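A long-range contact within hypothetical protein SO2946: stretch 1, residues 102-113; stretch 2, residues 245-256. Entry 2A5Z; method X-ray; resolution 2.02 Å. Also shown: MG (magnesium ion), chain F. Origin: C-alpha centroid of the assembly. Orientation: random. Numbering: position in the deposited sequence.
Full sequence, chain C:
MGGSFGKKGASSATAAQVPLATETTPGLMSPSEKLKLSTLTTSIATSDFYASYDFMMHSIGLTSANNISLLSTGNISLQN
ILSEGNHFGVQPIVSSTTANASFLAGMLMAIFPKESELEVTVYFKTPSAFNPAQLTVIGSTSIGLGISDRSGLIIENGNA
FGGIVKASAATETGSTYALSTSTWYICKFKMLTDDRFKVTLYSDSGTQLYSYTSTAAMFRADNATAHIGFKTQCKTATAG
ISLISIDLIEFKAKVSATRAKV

Stretch 1, residues 102-113: SFLAGMLMAIFP
Stretch 2 245-256: SIDLIEFKAKVS

The most unusual feature of this contact is a selenomethionine laid flat on an aromatic ring: Met107 SE sits 4.1 Å from the centroid of the Phe251 ring (CG, CD1, CD2, CE1, CE2, CZ), 18° off the ring normal, and Met107 CG lies 4.0 Å from the same centroid, 10° off the normal. Selenium and the adjacent methylene thus cover one face of the ring, a sulfur-aromatic type contact reinforced by a CH-pi contact. Met107 reaches this position with chi1 -68° (m), chi2 -170° (t) and chi3 75° (p); Phe251 presents its ring with chi1 -71° (m) and chi2 -100°. A long, flexible, polarizable side chain suits such a place, because it can follow the flat ring surface.

Around this pair, two strands pack without a single hydrogen bond between them. Strand 102-107 and the strand running through Ile249 to Lys254 point in nearly the same direction, their axes 23° apart and 8.7 Å at closest approach, a spacing filled by side chains. In register, Ala105 CA lies 7.8 Å from Ile249 CA, and Met107 CA lies 8.6 Å from Phe251 CA. Both strands have extended backbones, with phi/psi of -109/108 at Ala105, -132/165 at Met107, -132/145 at Ile249 and -117/129 at Phe251. Alternation sends Phe103, Ala105 and Met107 toward the second stretch, and Ile249, Phe251 and Ala253 toward the first.

Before the second strand the chain turns a corner at Asp247, whose O and OD1 each bind the magnesium ion MG at 2.2 Å. Just ahead of the corner, Ile246 (chi1 -176°, t; chi2 160°, t) brings CG2 to 4.3 Å from Phe103 CE2; Phe103 has chi1 176° (t) and chi2 78°. Both residues are buried, and a branched aliphatic side chain against an aromatic ring suits a place with no polar partner across the contact. Ile249, with chi1 -169° (t) and chi2 165° (t), extends CD1 to 3.4 Å from Ala105 O and 4.3 Å from Ala105 CB. The short alanine leaves room for the isoleucine to reach the backbone.

Gly106 follows, with phi/psi -161/-179, and its CA comes to 3.8 Å from Phe251 CZ. An ideal CB here would point away from the second stretch and clash with Leu104 CD2 at 2.8 Å, so what leaves no room for a side chain here is the neighbouring Leu104, not the Phe251 ring.

Beyond the first strand, a type I turn from Met109 to Phe112, closed by a 2.9 Å hydrogen bond from Phe112 N to Met109 O, brings the chain back into contact. Phe112 CA is 7.2 Å from Ala253 CA. Its CA-to-CB bond points sideways, but chi1 -60° (m) and chi2 -60° carry the ring nearer: Phe112 CD1 lies 3.6 Å from Ala253 CB, and Phe112 CE2 lies 4.3 Å from Phe251 CD1. The small methyl of Ala253 allows this close approach.

The contact buries 378 Å², summed over both stretches, with Phe251 contributing the most, 86 Å². The CA-to-CB bonds of Lys252 and Lys254 point away, and the side chains that meet across the contact are apolar, as befits side chains held by packing.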

ATOM      1  N   SER C 102      -3.016  16.368  16.046  1.00 17.75           N
ATOM      2  CA  SER C 102      -4.074  15.402  15.771  1.00 17.88           C
ATOM      3  C   SER C 102      -3.592  14.207  14.956  1.00 17.65           C
ATOM      4  O   SER C 102      -2.561  14.270  14.283  1.00 17.59           O
ATOM      5  CB  SER C 102      -5.236  16.080  15.037  1.00 18.01           C
ATOM      6  OG  SER C 102      -4.843  16.546  13.753  1.00 18.54           O
ATOM      7  N   PHE C 103      -4.348  13.117  15.043  1.00 17.12           N
ATOM      8  CA  PHE C 103      -4.200  12.017  14.106  1.00 16.98           C
ATOM      9  C   PHE C 103      -5.523  11.797  13.393  1.00 16.78           C
ATOM     10  O   PHE C 103      -6.589  11.780  14.018  1.00 16.75           O
ATOM     11  CB  PHE C 103      -3.724  10.732  14.787  1.00 16.84           C
ATOM     12  CG  PHE C 103      -3.655   9.552  13.853  1.00 17.18           C
ATOM     13  CD1 PHE C 103      -2.595   9.415  12.962  1.00 16.48           C
ATOM     14  CD2 PHE C 103      -4.667   8.591  13.849  1.00 17.45           C
ATOM     15  CE1 PHE C 103      -2.539   8.323  12.082  1.00 17.24           C
ATOM     16  CE2 PHE C 103      -4.620   7.498  12.978  1.00 16.93           C
ATOM     17  CZ  PHE C 103      -3.558   7.364  12.098  1.00 16.34           C
ATOM     18  N   LEU C 104      -5.447  11.635  12.082  1.00 16.72           N
ATOM     19  CA  LEU C 104      -6.638  11.486  11.261  1.00 17.08           C
ATOM     20  C   LEU C 104      -6.508  10.257  10.371  1.00 17.09           C
ATOM     21  O   LEU C 104      -5.551  10.144   9.608  1.00 17.63           O
ATOM     22  CB  LEU C 104      -6.856  12.756  10.415  1.00 17.20           C
ATOM     23  CG  LEU C 104      -8.210  12.980   9.727  1.00 18.47           C
ATOM     24  CD1 LEU C 104      -8.444  14.466   9.395  1.00 19.47           C
ATOM     25  CD2 LEU C 104      -8.322  12.130   8.481  1.00 20.16           C
ATOM     26  N   ALA C 105      -7.463   9.335  10.481  1.00 16.57           N
ATOM     27  CA  ALA C 105      -7.588   8.241   9.529  1.00 16.07           C
ATOM     28  C   ALA C 105      -8.837   8.487   8.695  1.00 16.09           C
ATOM     29  O   ALA C 105      -9.963   8.378   9.190  1.00 16.40           O
ATOM     30  CB  ALA C 105      -7.649   6.872  10.254  1.00 15.66           C
ATOM     31  N   GLY C 106      -8.645   8.858   7.435  1.00 16.19           N
ATOM     32  CA  GLY C 106      -9.774   9.267   6.619  1.00 15.97           C
ATOM     33  C   GLY C 106      -9.563   9.245   5.124  1.00 15.58           C
ATOM     34  O   GLY C 106      -8.494   8.854   4.633  1.00 15.89           O
HETATM   35  N   MSE C 107     -10.616   9.648   4.412  1.00 15.33           N
HETATM   36  CA  MSE C 107     -10.620   9.758   2.942  1.00 14.04           C
HETATM   37  C   MSE C 107     -11.201  11.113   2.511  1.00 15.13           C
HETATM   38  O   MSE C 107     -11.833  11.817   3.317  1.00 15.07           O
HETATM   39  CB  MSE C 107     -11.393   8.586   2.302  1.00 14.36           C
HETATM   40  CG  MSE C 107     -10.710   7.193   2.464  1.00 13.89           C
HETATM   41 SE   MSE C 107     -11.427   5.843   1.496  1.00  8.43          SE
HETATM   42  CE  MSE C 107     -10.796   6.272  -0.132  1.00 14.06           C
ATOM     43  N   LEU C 108     -10.981  11.480   1.250  1.00 15.18           N
ATOM     44  CA  LEU C 108     -11.534  12.714   0.679  1.00 15.44           C
ATOM     45  C   LEU C 108     -13.043  12.605   0.461  1.00 15.91           C
ATOM     46  O   LEU C 108     -13.552  11.538   0.099  1.00 15.92           O
ATOM     47  CB  LEU C 108     -10.851  13.048  -0.658  1.00 15.25           C
ATOM     48  CG  LEU C 108      -9.361  13.390  -0.616  1.00 15.59           C
ATOM     49  CD1 LEU C 108      -8.703  13.181  -1.992  1.00 15.26           C
ATOM     50  CD2 LEU C 108      -9.110  14.808  -0.081  1.00 15.15           C
HETATM   51  N   MSE C 109     -13.750  13.718   0.655  1.00 16.03           N
HETATM   52  CA  MSE C 109     -15.212  13.743   0.502  1.00 15.80           C
HETATM   53  C   MSE C 109     -15.675  13.786  -0.953  1.00 16.92           C
HETATM   54  O   MSE C 109     -16.772  13.297  -1.269  1.00 17.04           O
HETATM   55  CB  MSE C 109     -15.814  14.902   1.310  1.00 16.10           C
HETATM   56  CG  MSE C 109     -15.432  14.843   2.809  1.00 16.19           C
HETATM   57 SE   MSE C 109     -16.277  15.996   3.920  1.00 12.51          SE
HETATM   58  CE  MSE C 109     -17.933  15.315   3.787  1.00 15.52           C
ATOM     59  N   ALA C 110     -14.838  14.339  -1.836  1.00 16.77           N
ATOM     60  CA  ALA C 110     -15.183  14.509  -3.258  1.00 17.35           C
ATOM     61  C   ALA C 110     -15.607  13.215  -3.945  1.00 17.90           C
ATOM     62  O   ALA C 110     -16.444  13.223  -4.846  1.00 17.72           O
ATOM     63  CB  ALA C 110     -14.020  15.151  -4.022  1.00 16.87           C
ATOM     64  N   ILE C 111     -15.022  12.106  -3.503  1.00 18.33           N
ATOM     65  CA  ILE C 111     -15.291  10.804  -4.098  1.00 18.70           C
ATOM     66  C   ILE C 111     -16.503  10.107  -3.473  1.00 18.55           C
ATOM     67  O   ILE C 111     -16.928   9.051  -3.937  1.00 18.13           O
ATOM     68  CB  ILE C 111     -14.033   9.882  -4.044  1.00 19.29           C
ATOM     69  CG1 ILE C 111     -13.622   9.599  -2.597  1.00 18.97           C
ATOM     70  CG2 ILE C 111     -12.874  10.499  -4.858  1.00 18.83           C
ATOM     71  CD1 ILE C 111     -12.647   8.441  -2.445  1.00 18.41           C
ATOM     72  N   PHE C 112     -17.042  10.694  -2.404  1.00 18.23           N
ATOM     73  CA  PHE C 112     -18.230  10.152  -1.745  1.00 17.87           C
ATOM     74  C   PHE C 112     -19.331  11.222  -1.732  1.00 17.54           C
ATOM     75  O   PHE C 112     -19.615  11.817  -0.693  1.00 17.21           O
ATOM     76  CB  PHE C 112     -17.915   9.669  -0.318  1.00 17.68           C
ATOM     77  CG  PHE C 112     -16.870   8.574  -0.249  1.00 18.16           C
ATOM     78  CD1 PHE C 112     -17.069   7.350  -0.890  1.00 18.10           C
ATOM     79  CD2 PHE C 112     -15.693   8.768   0.472  1.00 18.18           C
ATOM     80  CE1 PHE C 112     -16.102   6.339  -0.831  1.00 18.69           C
ATOM     81  CE2 PHE C 112     -14.729   7.764   0.550  1.00 18.86           C
ATOM     82  CZ  PHE C 112     -14.929   6.548  -0.103  1.00 18.35           C
ATOM     83  N   PRO C 113     -19.946  11.486  -2.897  1.00 17.71           N
ATOM     84  CA  PRO C 113     -21.044  12.442  -2.896  1.00 17.50           C
ATOM     85  C   PRO C 113     -22.245  11.829  -2.158  1.00 17.76           C
ATOM     86  O   PRO C 113     -22.254  10.615  -1.905  1.00 16.97           O
ATOM     87  CB  PRO C 113     -21.332  12.645  -4.387  1.00 17.59           C
ATOM     88  CG  PRO C 113     -20.875  11.393  -5.031  1.00 18.40           C
ATOM     89  CD  PRO C 113     -19.698  10.921  -4.237  1.00 17.41           C
ATOM     90  N   SER C 245      -7.679   5.726  21.142  1.00 17.12           N
ATOM     91  CA  SER C 245      -6.940   4.699  20.398  1.00 16.62           C
ATOM     92  C   SER C 245      -7.798   4.129  19.283  1.00 16.60           C
ATOM     93  O   SER C 245      -9.012   4.065  19.414  1.00 17.04           O
ATOM     94  CB  SER C 245      -6.498   3.569  21.331  1.00 16.53           C
ATOM     95  OG  SER C 245      -5.732   4.071  22.413  1.00 16.66           O
ATOM     96  N   ILE C 246      -7.173   3.711  18.186  1.00 16.44           N
ATOM     97  CA  ILE C 246      -7.925   3.118  17.065  1.00 16.13           C
ATOM     98  C   ILE C 246      -7.431   1.708  16.703  1.00 15.89           C
ATOM     99  O   ILE C 246      -6.223   1.466  16.555  1.00 14.63           O
ATOM    100  CB  ILE C 246      -8.024   4.064  15.825  1.00 16.16           C
ATOM    101  CG1 ILE C 246      -8.912   3.446  14.720  1.00 16.17           C
ATOM    102  CG2 ILE C 246      -6.623   4.492  15.331  1.00 16.63           C
ATOM    103  CD1 ILE C 246      -9.459   4.448  13.709  1.00 16.72           C
ATOM    104  N   ASP C 247      -8.399   0.798  16.601  1.00 15.35           N
ATOM    105  CA  ASP C 247      -8.187  -0.594  16.228  1.00 15.34           C
ATOM    106  C   ASP C 247      -8.422  -0.756  14.718  1.00 15.46           C
ATOM    107  O   ASP C 247      -7.621  -1.349  14.015  1.00 14.78           O
ATOM    108  CB  ASP C 247      -9.176  -1.471  17.021  1.00 15.31           C
ATOM    109  CG  ASP C 247      -9.167  -2.944  16.605  1.00 16.51           C
ATOM    110  OD1 ASP C 247      -8.140  -3.432  16.113  1.00 16.17           O
ATOM    111  OD2 ASP C 247     -10.195  -3.635  16.795  1.00 17.10           O
ATOM    112  N   LEU C 248      -9.512  -0.186  14.220  1.00 15.28           N
ATOM    113  CA  LEU C 248     -10.025  -0.566  12.916  1.00 16.00           C
ATOM    114  C   LEU C 248     -10.947   0.511  12.365  1.00 16.22           C
ATOM    115  O   LEU C 248     -11.767   1.070  13.098  1.00 15.84           O
ATOM    116  CB  LEU C 248     -10.781  -1.903  13.050  1.00 15.62           C
ATOM    117  CG  LEU C 248     -11.591  -2.547  11.918  1.00 16.38           C
ATOM    118  CD1 LEU C 248     -10.739  -2.759  10.687  1.00 16.56           C
ATOM    119  CD2 LEU C 248     -12.170  -3.872  12.391  1.00 15.94           C
ATOM    120  N   ILE C 249     -10.801   0.793  11.073  1.00 16.29           N
ATOM    121  CA  ILE C 249     -11.719   1.671  10.358  1.00 16.84           C
ATOM    122  C   ILE C 249     -12.134   0.983   9.058  1.00 17.00           C
ATOM    123  O   ILE C 249     -11.337   0.267   8.460  1.00 17.23           O
ATOM    124  CB  ILE C 249     -11.100   3.094  10.115  1.00 16.72           C
ATOM    125  CG1 ILE C 249     -12.162   4.082   9.605  1.00 17.38           C
ATOM    126  CG2 ILE C 249      -9.847   3.031   9.215  1.00 17.03           C
ATOM    127  CD1 ILE C 249     -11.740   5.555   9.679  1.00 16.76           C
ATOM    128  N   GLU C 250     -13.383   1.183   8.646  1.00 17.47           N
ATOM    129  CA  GLU C 250     -13.912   0.609   7.406  1.00 18.36           C
ATOM    130  C   GLU C 250     -14.710   1.665   6.638  1.00 18.04           C
ATOM    131  O   GLU C 250     -15.496   2.395   7.233  1.00 17.97           O
ATOM    132  CB  GLU C 250     -14.791  -0.606   7.727  1.00 18.12           C
ATOM    133  CG  GLU C 250     -15.554  -1.173   6.536  1.00 20.34           C
ATOM    134  CD  GLU C 250     -16.650  -2.158   6.953  1.00 21.08           C
ATOM    135  OE1 GLU C 250     -16.421  -3.385   6.870  1.00 22.98           O
ATOM    136  OE2 GLU C 250     -17.735  -1.700   7.371  1.00 25.82           O
ATOM    137  N   PHE C 251     -14.489   1.738   5.324  1.00 18.10           N
ATOM    138  CA  PHE C 251     -15.246   2.607   4.410  1.00 18.14           C
ATOM    139  C   PHE C 251     -16.003   1.753   3.392  1.00 18.45           C
ATOM    140  O   PHE C 251     -15.401   0.891   2.740  1.00 17.64           O
ATOM    141  CB  PHE C 251     -14.304   3.540   3.633  1.00 18.07           C
ATOM    142  CG  PHE C 251     -13.689   4.629   4.466  1.00 17.65           C
ATOM    143  CD1 PHE C 251     -14.206   5.913   4.437  1.00 19.12           C
ATOM    144  CD2 PHE C 251     -12.584   4.371   5.269  1.00 18.60           C
ATOM    145  CE1 PHE C 251     -13.633   6.934   5.207  1.00 19.24           C
ATOM    146  CE2 PHE C 251     -12.002   5.378   6.052  1.00 18.08           C
ATOM    147  CZ  PHE C 251     -12.534   6.657   6.022  1.00 18.85           C
ATOM    148  N   LYS C 252     -17.303   1.996   3.243  1.00 18.69           N
ATOM    149  CA  LYS C 252     -18.072   1.401   2.132  1.00 19.96           C
ATOM    150  C   LYS C 252     -19.111   2.334   1.521  1.00 19.80           C
ATOM    151  O   LYS C 252     -19.849   3.014   2.236  1.00 19.74           O
ATOM    152  CB  LYS C 252     -18.706   0.052   2.497  1.00 19.95           C
ATOM    153  CG  LYS C 252     -19.336  -0.039   3.848  1.00 21.07           C
ATOM    154  CD  LYS C 252     -19.792  -1.487   4.119  1.00 21.96           C
ATOM    155  CE  LYS C 252     -20.488  -1.579   5.464  1.00 25.83           C
ATOM    156  NZ  LYS C 252     -21.102  -2.926   5.729  1.00 27.60           N
ATOM    157  N   ALA C 253     -19.162   2.341   0.192  1.00 19.70           N
ATOM    158  CA  ALA C 253     -20.013   3.265  -0.553  1.00 19.83           C
ATOM    159  C   ALA C 253     -20.453   2.672  -1.886  1.00 20.11           C
ATOM    160  O   ALA C 253     -19.849   1.714  -2.377  1.00 20.08           O
ATOM    161  CB  ALA C 253     -19.275   4.566  -0.785  1.00 19.48           C
ATOM    162  N   LYS C 254     -21.504   3.248  -2.467  1.00 20.38           N
ATOM    163  CA  LYS C 254     -21.911   2.922  -3.828  1.00 21.40           C
ATOM    164  C   LYS C 254     -21.334   3.983  -4.757  1.00 21.05           C
ATOM    165  O   LYS C 254     -21.456   5.174  -4.480  1.00 21.23           O
ATOM    166  CB  LYS C 254     -23.437   2.896  -3.938  1.00 21.46           C
ATOM    167  CG  LYS C 254     -24.093   1.805  -3.102  1.00 22.87           C
ATOM    168  CD  LYS C 254     -25.572   1.618  -3.457  1.00 23.66           C
ATOM    169  CE  LYS C 254     -26.511   2.133  -2.356  1.00 26.76           C
ATOM    170  NZ  LYS C 254     -27.913   1.664  -2.629  1.00 27.79           N
ATOM    171  N   VAL C 255     -20.691   3.560  -5.847  1.00 20.50           N
ATOM    172  CA  VAL C 255     -20.051   4.511  -6.763  1.00 19.98           C
ATOM    173  C   VAL C 255     -20.453   4.268  -8.213  1.00 20.04           C
ATOM    174  O   VAL C 255     -20.901   3.188  -8.562  1.00 19.46           O
ATOM    175  CB  VAL C 255     -18.494   4.506  -6.651  1.00 20.22           C
ATOM    176  CG1 VAL C 255     -18.031   4.950  -5.245  1.00 19.95           C
ATOM    177  CG2 VAL C 255     -17.909   3.145  -7.035  1.00 19.35           C
ATOM    178  N   SER C 256     -20.286   5.295  -9.041  1.00 20.19           N
ATOM    179  CA  SER C 256     -20.467   5.180 -10.480  1.00 20.64           C
ATOM    180  C   SER C 256     -19.081   5.081 -11.086  1.00 20.52           C
ATOM    181  O   SER C 256     -18.319   6.053 -11.088  1.00 20.72           O
ATOM    182  CB  SER C 256     -21.226   6.394 -11.026  1.00 20.96           C
ATOM    183  OG  SER C 256     -22.531   6.468 -10.472  1.00 21.95           O
TER
HETATM  184 MG    MG F 701      -6.726  -3.254  14.488  1.00 15.28          MG